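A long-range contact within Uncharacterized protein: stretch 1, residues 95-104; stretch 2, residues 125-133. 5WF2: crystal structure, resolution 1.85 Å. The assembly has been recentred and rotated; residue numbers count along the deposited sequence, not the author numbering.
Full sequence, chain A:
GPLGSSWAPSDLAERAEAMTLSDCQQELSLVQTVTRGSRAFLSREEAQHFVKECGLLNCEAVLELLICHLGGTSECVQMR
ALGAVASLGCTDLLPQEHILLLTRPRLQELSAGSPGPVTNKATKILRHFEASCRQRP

Stretch 1 (95-104) PQEHILLLTR
Stretch 2 125-133: ILRHFEASC

How do the two backbones lie against each other? Residues 96-104 are helical, and stretch 2 is helical from Ile 125 onward; the two axes come within 9.2 Å at an angle of 136° between N-to-C directions, so the helices run roughly against each other with a marked tilt. The register follows from the closest CA pairs: Glu 97 CA to Cys 133 CA is 6.3 Å, Leu 100 CA to Phe 129 CA 5.9 Å, and Arg 104 CA to Leu 126 CA 6.9 Å. Pro 95 (phi/psi -52/143) occupies the N-cap position; its O accepts from Ile 99 N at 3.1 Å, starting the first helix.

What joins the start of stretch 1 to the end of stretch 2? Gln 96 points toward the partner helix with an extended chain (chi1 -138°, chi2 t, chi3 57°), long enough to bring its OE1 close to Ser 132, which is in rotamer m. Ser 132 OG lies 2.8 Å from Gln 96 OE1 and 3.1 Å from His 128 O, so its one proton could serve either acceptor. The amide also covers carbon surface, with Gln 96 CD 3.7 Å from Phe 129 CD1, while Gln 96 NE2 lies 3.8 Å from His 128 NE2 at the edge of the imidazole. Next, Glu 97 (chi1 t, chi2 t) leaves sideways, and its backbone meets Cys 133, rotamer m: Glu 97 CA to Cys 133 SG is 3.6 Å.

How is the aromatic ring held in the middle? Phe 129 (chi1 m, chi2 -17°) is a knob in a hole formed by Gln 96, Ile 99, Leu 100 and Thr 103. Ile 99 (m, t) lends a branched, apolar wall, its CG2 3.6 Å from Phe 129 CE2. Leu 100 (t, p) is buried and packs broadly: Leu 100 CD1 is 3.9 Å from Phe 129 CB and 4.0 Å from Leu 126 CD1, and Leu 100 CD2 is 4.1 Å from Cys 133 SG.

How does the contact finish after this apolar centre? Leu 101 and Leu 102 make no contact with stretch 2. Thr 103 (p) turns back toward it, and its hydroxyl donates to its own helix, Thr 103 OG1 to Ile 99 O at 2.8 Å, which suits a polar group in a buried place; the same OG1 lies 3.7 Å from Phe 129 CD2 at the ring edge. Arg 104 (t, t, m, chi4 104°) closes the stretch, its CA 4.4 Å from CD1 of Leu 126 (t, p). Altogether 516 Å² is buried, summed over both sides.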

# COMPACT_ATOMS: atom_id res chain seq x y z
N PRO A 95 -1.41 3.00 13.95
CA PRO A 95 -1.41 4.45 14.10
C PRO A 95 -1.01 5.07 12.78
O PRO A 95 -0.19 4.50 12.05
CB PRO A 95 -0.36 4.70 15.19
CG PRO A 95 -0.23 3.39 15.91
CD PRO A 95 -0.53 2.32 14.91
N GLN A 96 -1.62 6.21 12.42
CA GLN A 96 -1.29 6.73 11.09
C GLN A 96 0.11 7.32 11.08
O GLN A 96 0.74 7.35 10.02
CB GLN A 96 -2.30 7.77 10.58
CG GLN A 96 -2.63 7.58 9.07
CD GLN A 96 -3.34 8.75 8.42
OE1 GLN A 96 -2.83 9.87 8.44
NE2 GLN A 96 -4.51 8.50 7.85
N GLU A 97 0.63 7.74 12.22
CA GLU A 97 2.03 8.16 12.24
C GLU A 97 2.95 6.98 11.95
O GLU A 97 4.03 7.15 11.35
CB GLU A 97 2.36 8.79 13.57
CG GLU A 97 3.61 9.57 13.49
CD GLU A 97 3.99 10.17 14.80
OE1 GLU A 97 3.14 10.14 15.71
OE2 GLU A 97 5.15 10.65 14.91
N HIS A 98 2.53 5.78 12.36
CA HIS A 98 3.33 4.59 12.09
C HIS A 98 3.26 4.20 10.62
O HIS A 98 4.27 3.80 10.03
CB HIS A 98 2.84 3.45 12.98
CG HIS A 98 3.85 2.36 13.19
ND1 HIS A 98 3.67 1.37 14.13
CD2 HIS A 98 5.03 2.10 12.59
CE1 HIS A 98 4.71 0.54 14.10
NE2 HIS A 98 5.54 0.95 13.16
N ILE A 99 2.08 4.32 10.00
CA ILE A 99 2.01 4.09 8.56
C ILE A 99 2.90 5.08 7.82
O ILE A 99 3.63 4.69 6.90
CB ILE A 99 0.55 4.13 8.07
CG1 ILE A 99 -0.20 2.94 8.69
CG2 ILE A 99 0.50 3.87 6.57
CD1 ILE A 99 -1.66 2.88 8.32
N LEU A 100 2.93 6.33 8.27
CA LEU A 100 3.79 7.32 7.63
C LEU A 100 5.25 6.97 7.81
O LEU A 100 6.03 7.02 6.85
CB LEU A 100 3.51 8.69 8.18
CG LEU A 100 4.38 9.87 7.69
CD1 LEU A 100 4.36 10.00 6.19
CD2 LEU A 100 3.88 11.10 8.36
N LEU A 101 5.66 6.64 9.03
CA LEU A 101 7.04 6.22 9.26
C LEU A 101 7.45 5.12 8.29
O LEU A 101 8.54 5.17 7.72
CB LEU A 101 7.18 5.75 10.70
CG LEU A 101 8.54 5.29 11.19
CD1 LEU A 101 8.54 5.45 12.67
CD2 LEU A 101 8.84 3.84 10.81
N LEU A 102 6.59 4.12 8.09
CA LEU A 102 6.96 3.01 7.22
C LEU A 102 6.91 3.37 5.73
O LEU A 102 7.70 2.84 4.96
CB LEU A 102 6.05 1.82 7.47
CG LEU A 102 6.14 1.28 8.91
CD1 LEU A 102 4.97 0.35 9.22
CD2 LEU A 102 7.48 0.60 9.12
N THR A 103 5.99 4.23 5.32
CA THR A 103 5.80 4.45 3.89
C THR A 103 6.49 5.70 3.37
O THR A 103 6.62 5.85 2.14
CB THR A 103 4.30 4.54 3.54
OG1 THR A 103 3.70 5.63 4.22
CG2 THR A 103 3.58 3.26 3.93
N ARG A 104 6.91 6.61 4.24
CA ARG A 104 7.43 7.88 3.76
C ARG A 104 8.52 7.75 2.72
O ARG A 104 8.46 8.46 1.71
CB ARG A 104 7.92 8.73 4.93
CG ARG A 104 8.65 9.97 4.46
CD ARG A 104 9.39 10.60 5.59
NE ARG A 104 8.54 11.43 6.43
CZ ARG A 104 8.10 11.06 7.63
NH1 ARG A 104 8.42 9.86 8.09
NH2 ARG A 104 7.35 11.90 8.35
N ILE A 125 -1.29 10.60 -1.25
CA ILE A 125 -1.22 9.76 -0.06
C ILE A 125 -0.22 10.35 0.93
O ILE A 125 -0.47 10.41 2.13
CB ILE A 125 -0.82 8.33 -0.44
CG1 ILE A 125 -1.91 7.65 -1.27
CG2 ILE A 125 -0.57 7.53 0.79
CD1 ILE A 125 -1.55 6.35 -1.92
N LEU A 126 0.96 10.72 0.43
CA LEU A 126 1.99 11.26 1.31
C LEU A 126 1.51 12.53 1.96
O LEU A 126 1.69 12.73 3.17
CB LEU A 126 3.26 11.51 0.50
CG LEU A 126 4.48 12.06 1.23
CD1 LEU A 126 4.82 11.19 2.40
CD2 LEU A 126 5.66 12.13 0.26
N ARG A 127 0.88 13.43 1.19
CA ARG A 127 0.41 14.69 1.76
C ARG A 127 -0.68 14.46 2.80
O ARG A 127 -0.75 15.18 3.80
CB ARG A 127 -0.10 15.62 0.66
CG ARG A 127 0.98 16.11 -0.33
CD ARG A 127 1.93 17.16 0.22
NE ARG A 127 3.14 16.54 0.75
CZ ARG A 127 4.20 16.21 0.03
NH1 ARG A 127 4.23 16.44 -1.28
NH2 ARG A 127 5.24 15.63 0.63
N HIS A 128 -1.50 13.45 2.62
CA HIS A 128 -2.54 13.11 3.58
C HIS A 128 -1.93 12.61 4.89
O HIS A 128 -2.29 13.09 5.98
CB HIS A 128 -3.46 12.08 2.97
CG HIS A 128 -4.63 11.74 3.84
ND1 HIS A 128 -5.75 12.55 3.93
CD2 HIS A 128 -4.79 10.75 4.74
CE1 HIS A 128 -6.59 12.01 4.80
NE2 HIS A 128 -6.03 10.93 5.31
N PHE A 129 -1.00 11.66 4.82
CA PHE A 129 -0.38 11.12 6.03
C PHE A 129 0.38 12.21 6.78
O PHE A 129 0.32 12.30 8.01
CB PHE A 129 0.54 9.94 5.69
CG PHE A 129 -0.16 8.72 5.13
CD1 PHE A 129 -1.53 8.52 5.25
CD2 PHE A 129 0.62 7.67 4.62
CE1 PHE A 129 -2.13 7.38 4.77
CE2 PHE A 129 0.02 6.51 4.13
CZ PHE A 129 -1.34 6.35 4.21
N GLU A 130 1.07 13.10 6.05
CA GLU A 130 1.79 14.20 6.69
C GLU A 130 0.84 15.16 7.39
O GLU A 130 1.13 15.65 8.50
CB GLU A 130 2.64 14.91 5.64
CG GLU A 130 3.84 14.11 5.19
CD GLU A 130 4.70 14.79 4.17
OE1 GLU A 130 4.22 15.72 3.47
OE2 GLU A 130 5.86 14.37 4.05
N ALA A 131 -0.30 15.44 6.78
CA ALA A 131 -1.27 16.37 7.35
C ALA A 131 -1.84 15.85 8.66
O ALA A 131 -2.00 16.61 9.63
CB ALA A 131 -2.38 16.60 6.35
N SER A 132 -2.15 14.56 8.73
CA SER A 132 -2.68 13.98 9.95
C SER A 132 -1.70 14.06 11.11
O SER A 132 -2.13 14.07 12.26
CB SER A 132 -3.08 12.53 9.70
OG SER A 132 -3.85 12.44 8.52
N CYS A 133 -0.41 14.12 10.84
CA CYS A 133 0.57 14.28 11.90
C CYS A 133 1.08 15.73 11.99
O CYS A 133 0.33 16.69 11.79
CB CYS A 133 1.73 13.31 11.66
SG CYS A 133 1.15 11.58 11.32